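Local coordinates for chromosome-partitioning protein ParB (Caulobacter vibrioides NA1000, PDB 6S6H), which binds the centromeric parS site and DNA of the replication origin through its DNA-binding domain and takes part in chromosome partition, at residues B[76-81]-B[100-105]. Numbering follows the deposited sequence.
Sequences AGHARA and LSVRET. With nucleotides of chain C.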
ATOM      1  N   ALA B  76      -8.526  -0.701   1.701  1.00 39.55           N
ATOM      2  CA  ALA B  76      -8.958  -0.319   0.336  1.00 38.75           C
ATOM      3  C   ALA B  76      -9.019  -1.565  -0.559  1.00 38.46           C
ATOM      4  O   ALA B  76      -9.958  -1.657  -1.363  1.00 37.99           O
ATOM      5  CB  ALA B  76      -8.015   0.720  -0.225  1.00 38.36           C
ATOM      6  N   GLY B  77      -8.051  -2.477  -0.413  1.00 38.83           N
ATOM      7  CA  GLY B  77      -7.945  -3.741  -1.172  1.00 38.97           C
ATOM      8  C   GLY B  77      -9.157  -4.638  -0.968  1.00 39.26           C
ATOM      9  O   GLY B  77      -9.677  -5.168  -1.971  1.00 39.02           O
ATOM     10  N   HIS B  78      -9.593  -4.803   0.285  1.00 39.51           N
ATOM     11  CA  HIS B  78     -10.801  -5.583   0.666  1.00 40.33           C
ATOM     12  C   HIS B  78     -12.044  -4.957   0.023  1.00 40.54           C
ATOM     13  O   HIS B  78     -12.796  -5.685  -0.655  1.00 40.30           O
ATOM     14  CB  HIS B  78     -10.944  -5.655   2.194  1.00 40.65           C
ATOM     15  CG  HIS B  78      -9.879  -6.450   2.874  1.00 40.97           C
ATOM     16  ND1 HIS B  78      -8.858  -5.851   3.583  1.00 40.59           N
ATOM     17  CD2 HIS B  78      -9.671  -7.783   2.951  1.00 41.59           C
ATOM     18  CE1 HIS B  78      -8.061  -6.780   4.069  1.00 41.25           C
ATOM     19  NE2 HIS B  78      -8.541  -7.975   3.696  1.00 41.75           N
ATOM     20  N   ALA B  79     -12.235  -3.648   0.229  1.00 40.82           N
ATOM     21  CA  ALA B  79     -13.419  -2.871  -0.208  1.00 40.86           C
ATOM     22  C   ALA B  79     -13.580  -2.959  -1.730  1.00 41.30           C
ATOM     23  O   ALA B  79     -14.705  -3.256  -2.191  1.00 41.89           O
ATOM     24  CB  ALA B  79     -13.284  -1.440   0.247  1.00 40.51           C
ATOM     25  N   ARG B  80     -12.503  -2.701  -2.479  1.00 41.10           N
ATOM     26  CA  ARG B  80     -12.490  -2.728  -3.967  1.00 41.00           C
ATOM     27  C   ARG B  80     -12.860  -4.134  -4.461  1.00 42.03           C
ATOM     28  O   ARG B  80     -13.644  -4.236  -5.427  1.00 42.15           O
ATOM     29  CB  ARG B  80     -11.110  -2.314  -4.481  1.00 40.66           C
ATOM     30  CG  ARG B  80     -11.029  -2.109  -5.986  1.00 40.61           C
ATOM     31  CD  ARG B  80      -9.583  -1.952  -6.412  1.00 40.54           C
ATOM     32  NE  ARG B  80      -8.838  -3.191  -6.225  1.00 40.92           N
ATOM     33  CZ  ARG B  80      -7.517  -3.286  -6.070  1.00 40.92           C
ATOM     34  NH1 ARG B  80      -6.756  -2.203  -6.056  1.00 40.52           N
ATOM     35  NH2 ARG B  80      -6.962  -4.476  -5.915  1.00 41.32           N
ATOM     36  N   ALA B  81     -12.338  -5.175  -3.802  1.00 42.86           N
ATOM     37  CA  ALA B  81     -12.516  -6.599  -4.176  1.00 43.90           C
ATOM     38  C   ALA B  81     -13.996  -7.005  -4.124  1.00 44.59           C
ATOM     39  O   ALA B  81     -14.348  -7.959  -4.832  1.00 45.40           O
ATOM     40  CB  ALA B  81     -11.671  -7.477  -3.282  1.00 44.26           C
ATOM     41  N   LEU B 100     -10.049 -12.462   6.668  1.00 47.39           N
ATOM     42  CA  LEU B 100      -9.628 -12.829   5.289  1.00 46.77           C
ATOM     43  C   LEU B 100      -8.613 -11.807   4.767  1.00 45.30           C
ATOM     44  O   LEU B 100      -8.846 -10.597   4.938  1.00 44.36           O
ATOM     45  CB  LEU B 100     -10.849 -12.872   4.364  1.00 46.50           C
ATOM     46  CG  LEU B 100     -11.961 -13.851   4.746  1.00 47.66           C
ATOM     47  CD1 LEU B 100     -13.077 -13.820   3.711  1.00 47.38           C
ATOM     48  CD2 LEU B 100     -11.424 -15.265   4.909  1.00 48.95           C
ATOM     49  N   SER B 101      -7.539 -12.293   4.141  1.00 45.34           N
ATOM     50  CA  SER B 101      -6.605 -11.497   3.305  1.00 44.47           C
ATOM     51  C   SER B 101      -7.368 -10.939   2.101  1.00 43.65           C
ATOM     52  O   SER B 101      -8.491 -11.423   1.837  1.00 43.82           O
ATOM     53  CB  SER B 101      -5.434 -12.335   2.857  1.00 45.03           C
ATOM     54  OG  SER B 101      -5.855 -13.347   1.955  1.00 45.30           O
ATOM     55  N   VAL B 102      -6.775  -9.975   1.391  1.00 42.84           N
ATOM     56  CA  VAL B 102      -7.354  -9.394   0.144  1.00 42.35           C
ATOM     57  C   VAL B 102      -7.383 -10.485  -0.936  1.00 42.51           C
ATOM     58  O   VAL B 102      -8.352 -10.521  -1.712  1.00 42.37           O
ATOM     59  CB  VAL B 102      -6.578  -8.144  -0.318  1.00 41.82           C
ATOM     60  CG1 VAL B 102      -7.074  -7.647  -1.667  1.00 41.48           C
ATOM     61  CG2 VAL B 102      -6.646  -7.031   0.717  1.00 41.31           C
ATOM     62  N   ARG B 103      -6.374 -11.355  -0.967  1.00 42.85           N
ATOM     63  CA  ARG B 103      -6.287 -12.499  -1.915  1.00 43.60           C
ATOM     64  C   ARG B 103      -7.462 -13.455  -1.667  1.00 44.56           C
ATOM     65  O   ARG B 103      -8.142 -13.831  -2.645  1.00 44.45           O
ATOM     66  CB  ARG B 103      -4.931 -13.206  -1.778  1.00 43.84           C
ATOM     67  CG  ARG B 103      -4.212 -13.416  -3.102  1.00 43.80           C
ATOM     68  CD  ARG B 103      -3.377 -12.218  -3.514  1.00 42.73           C
ATOM     69  NE  ARG B 103      -4.186 -11.024  -3.742  1.00 41.65           N
ATOM     70  CZ  ARG B 103      -3.790  -9.773  -3.508  1.00 40.87           C
ATOM     71  NH1 ARG B 103      -2.585  -9.523  -3.021  1.00 40.79           N
ATOM     72  NH2 ARG B 103      -4.609  -8.765  -3.751  1.00 40.10           N
ATOM     73  N   GLU B 104      -7.699 -13.826  -0.406  1.00 45.74           N
ATOM     74  CA  GLU B 104      -8.825 -14.709   0.007  1.00 47.07           C
ATOM     75  C   GLU B 104     -10.153 -14.018  -0.324  1.00 46.83           C
ATOM     76  O   GLU B 104     -11.084 -14.712  -0.775  1.00 47.29           O
ATOM     77  CB  GLU B 104      -8.723 -15.052   1.495  1.00 47.96           C
ATOM     78  CG  GLU B 104      -7.644 -16.079   1.801  1.00 49.15           C
ATOM     79  CD  GLU B 104      -7.383 -16.331   3.276  1.00 50.02           C
ATOM     80  OE1 GLU B 104      -7.522 -15.380   4.067  1.00 49.49           O
ATOM     81  OE2 GLU B 104      -7.041 -17.482   3.629  1.00 51.57           O
ATOM     82  N   THR B 105     -10.228 -12.700  -0.116  1.00 46.36           N
ATOM     83  CA  THR B 105     -11.430 -11.867  -0.385  1.00 46.10           C
ATOM     84  C   THR B 105     -11.744 -11.889  -1.887  1.00 46.37           C
ATOM     85  O   THR B 105     -12.929 -12.018  -2.233  1.00 46.63           O
ATOM     86  CB  THR B 105     -11.239 -10.444   0.157  1.00 45.28           C
ATOM     87  OG1 THR B 105     -10.997 -10.550   1.559  1.00 45.55           O
ATOM     88  CG2 THR B 105     -12.429  -9.543  -0.094  1.00 44.74           C
TER
ATOM     89  P    DG C  11      -4.092  -8.174   3.501  1.00 39.41           P
ATOM     90  OP1  DG C  11      -5.175  -8.110   4.517  1.00 40.19           O
ATOM     91  OP2  DG C  11      -4.261  -9.057   2.316  1.00 40.00           O
ATOM     92  O5'  DG C  11      -3.732  -6.724   2.943  1.00 37.34           O
ATOM     93  C5'  DG C  11      -3.423  -5.641   3.829  1.00 36.21           C
ATOM     94  C4'  DG C  11      -2.871  -4.474   3.045  1.00 35.40           C
ATOM     95  O4'  DG C  11      -1.797  -4.922   2.184  1.00 34.59           O
ATOM     96  C3'  DG C  11      -3.873  -3.768   2.128  1.00 35.54           C
ATOM     97  O3'  DG C  11      -3.602  -2.359   2.173  1.00 34.53           O
ATOM     98  C2'  DG C  11      -3.626  -4.426   0.781  1.00 35.52           C
ATOM     99  C1'  DG C  11      -2.137  -4.730   0.817  1.00 35.04           C
ATOM    100  N9   DG C  11      -1.744  -5.931   0.090  1.00 35.66           N
ATOM    101  C8   DG C  11      -2.379  -7.150   0.094  1.00 36.67           C
ATOM    102  N7   DG C  11      -1.774  -8.044  -0.640  1.00 37.01           N
ATOM    103  C5   DG C  11      -0.676  -7.374  -1.162  1.00 36.41           C
ATOM    104  C6   DG C  11       0.339  -7.823  -2.045  1.00 36.90           C
ATOM    105  O6   DG C  11       0.482  -8.941  -2.552  1.00 38.27           O
ATOM    106  N1   DG C  11       1.259  -6.816  -2.321  1.00 36.71           N
ATOM    107  C2   DG C  11       1.207  -5.540  -1.818  1.00 36.15           C
ATOM    108  N2   DG C  11       2.189  -4.712  -2.202  1.00 36.40           N
ATOM    109  N3   DG C  11       0.261  -5.107  -0.999  1.00 35.57           N
ATOM    110  C4   DG C  11      -0.641  -6.070  -0.716  1.00 35.72           C
ATOM    111  P    DT C  12      -4.258  -1.343   1.131  1.00 34.21           P
ATOM    112  OP1  DT C  12      -4.388  -0.027   1.805  1.00 35.32           O
ATOM    113  OP2  DT C  12      -5.456  -1.979   0.520  1.00 34.85           O
ATOM    114  O5'  DT C  12      -3.132  -1.197   0.018  1.00 33.52           O
ATOM    115  C5'  DT C  12      -1.845  -0.692   0.373  1.00 33.50           C
ATOM    116  C4'  DT C  12      -1.073  -0.280  -0.857  1.00 33.99           C
ATOM    117  O4'  DT C  12      -0.694  -1.444  -1.625  1.00 34.10           O
ATOM    118  C3'  DT C  12      -1.807   0.645  -1.823  1.00 35.08           C
ATOM    119  O3'  DT C  12      -0.844   1.596  -2.277  1.00 36.16           O
ATOM    120  C2'  DT C  12      -2.284  -0.285  -2.924  1.00 35.59           C
ATOM    121  C1'  DT C  12      -1.227  -1.385  -2.940  1.00 35.47           C
ATOM    122  N1   DT C  12      -1.687  -2.751  -3.288  1.00 36.09           N
ATOM    123  C2   DT C  12      -0.845  -3.545  -4.032  1.00 36.54           C
ATOM    124  O2   DT C  12       0.225  -3.156  -4.470  1.00 36.84           O
ATOM    125  N3   DT C  12      -1.312  -4.816  -4.264  1.00 37.60           N
ATOM    126  C4   DT C  12      -2.504  -5.361  -3.818  1.00 38.13           C
ATOM    127  O4   DT C  12      -2.795  -6.519  -4.111  1.00 38.73           O
ATOM    128  C5   DT C  12      -3.334  -4.473  -3.038  1.00 37.34           C
ATOM    129  C7   DT C  12      -4.645  -4.974  -2.518  1.00 37.74           C
ATOM    130  C6   DT C  12      -2.880  -3.237  -2.798  1.00 36.59           C
ATOM    131  P    DG C  13      -1.293   2.903  -3.065  1.00 37.70           P
ATOM    132  OP1  DG C  13      -0.354   3.997  -2.704  1.00 37.95           O
ATOM    133  OP2  DG C  13      -2.757   3.085  -2.876  1.00 38.27           O
ATOM    134  O5'  DG C  13      -1.005   2.502  -4.579  1.00 38.72           O
ATOM    135  C5'  DG C  13       0.350   2.303  -5.018  1.00 38.73           C
ATOM    136  C4'  DG C  13       0.380   1.522  -6.311  1.00 39.12           C
ATOM    137  O4'  DG C  13      -0.267   0.240  -6.134  1.00 38.26           O
ATOM    138  C3'  DG C  13      -0.314   2.195  -7.499  1.00 40.20           C
ATOM    139  O3'  DG C  13       0.678   2.293  -8.529  1.00 42.23           O
ATOM    140  C2'  DG C  13      -1.498   1.286  -7.801  1.00 39.65           C
ATOM    141  C1'  DG C  13      -0.999  -0.058  -7.309  1.00 39.14           C
ATOM    142  N9   DG C  13      -2.005  -1.059  -6.961  1.00 38.25           N
ATOM    143  C8   DG C  13      -3.129  -0.876  -6.194  1.00 37.81           C
ATOM    144  N7   DG C  13      -3.810  -1.974  -6.011  1.00 37.36           N
ATOM    145  C5   DG C  13      -3.082  -2.947  -6.682  1.00 37.75           C
ATOM    146  C6   DG C  13      -3.326  -4.339  -6.837  1.00 37.64           C
ATOM    147  O6   DG C  13      -4.268  -5.012  -6.398  1.00 37.48           O
ATOM    148  N1   DG C  13      -2.332  -4.951  -7.595  1.00 37.91           N
ATOM    149  C2   DG C  13      -1.245  -4.309  -8.138  1.00 38.18           C
ATOM    150  N2   DG C  13      -0.400  -5.072  -8.841  1.00 39.08           N
ATOM    151  N3   DG C  13      -1.003  -3.016  -7.996  1.00 38.32           N
ATOM    152  C4   DG C  13      -1.956  -2.400  -7.263  1.00 38.20           C
TER
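Val102 lays its CG2 methyl over one face of the His78 ring, a CH-pi contact with the carbon 3.6 Å from the ring centroid. This methyl lies beside its own backbone N, while CG1 stands anti to that N (chi1 174°) and touches Gly77 O. His78 NE2 donates to Leu100 O at 2.9 Å, a bent bond (N-H...O angle 134°) with the oxygen tilted out of the ring plane. His78 ND1 bonds to Thr75 OG1, so both ring nitrogens are held. Thr105 OG1 meets the ring edge at CD2 and also donates to Ser101 O, which takes Thr105 N on its opposite face. Ser101 and Glu104 form a capping box at the start of helix 102-110.

Within the ParB HTH domain the contact gathers phosphate-binding N-H groups and two base-reading arginines against DNA chain C. Val102 N donates almost straight to OP2 of its DG11, and Gly77 N to OP2 of its DT12. Arg80 NH1 and NH2 donate to N7 and O6 of its DG13. Arg103 NH2 donates to O4 of DT12 and is salt-bridged to Glu106.

Ala81 CB packs on Thr105 CG2. Ile95 of helix 88-98 touches both His78 and Thr105, where helices 76-81 and 102-110 meet.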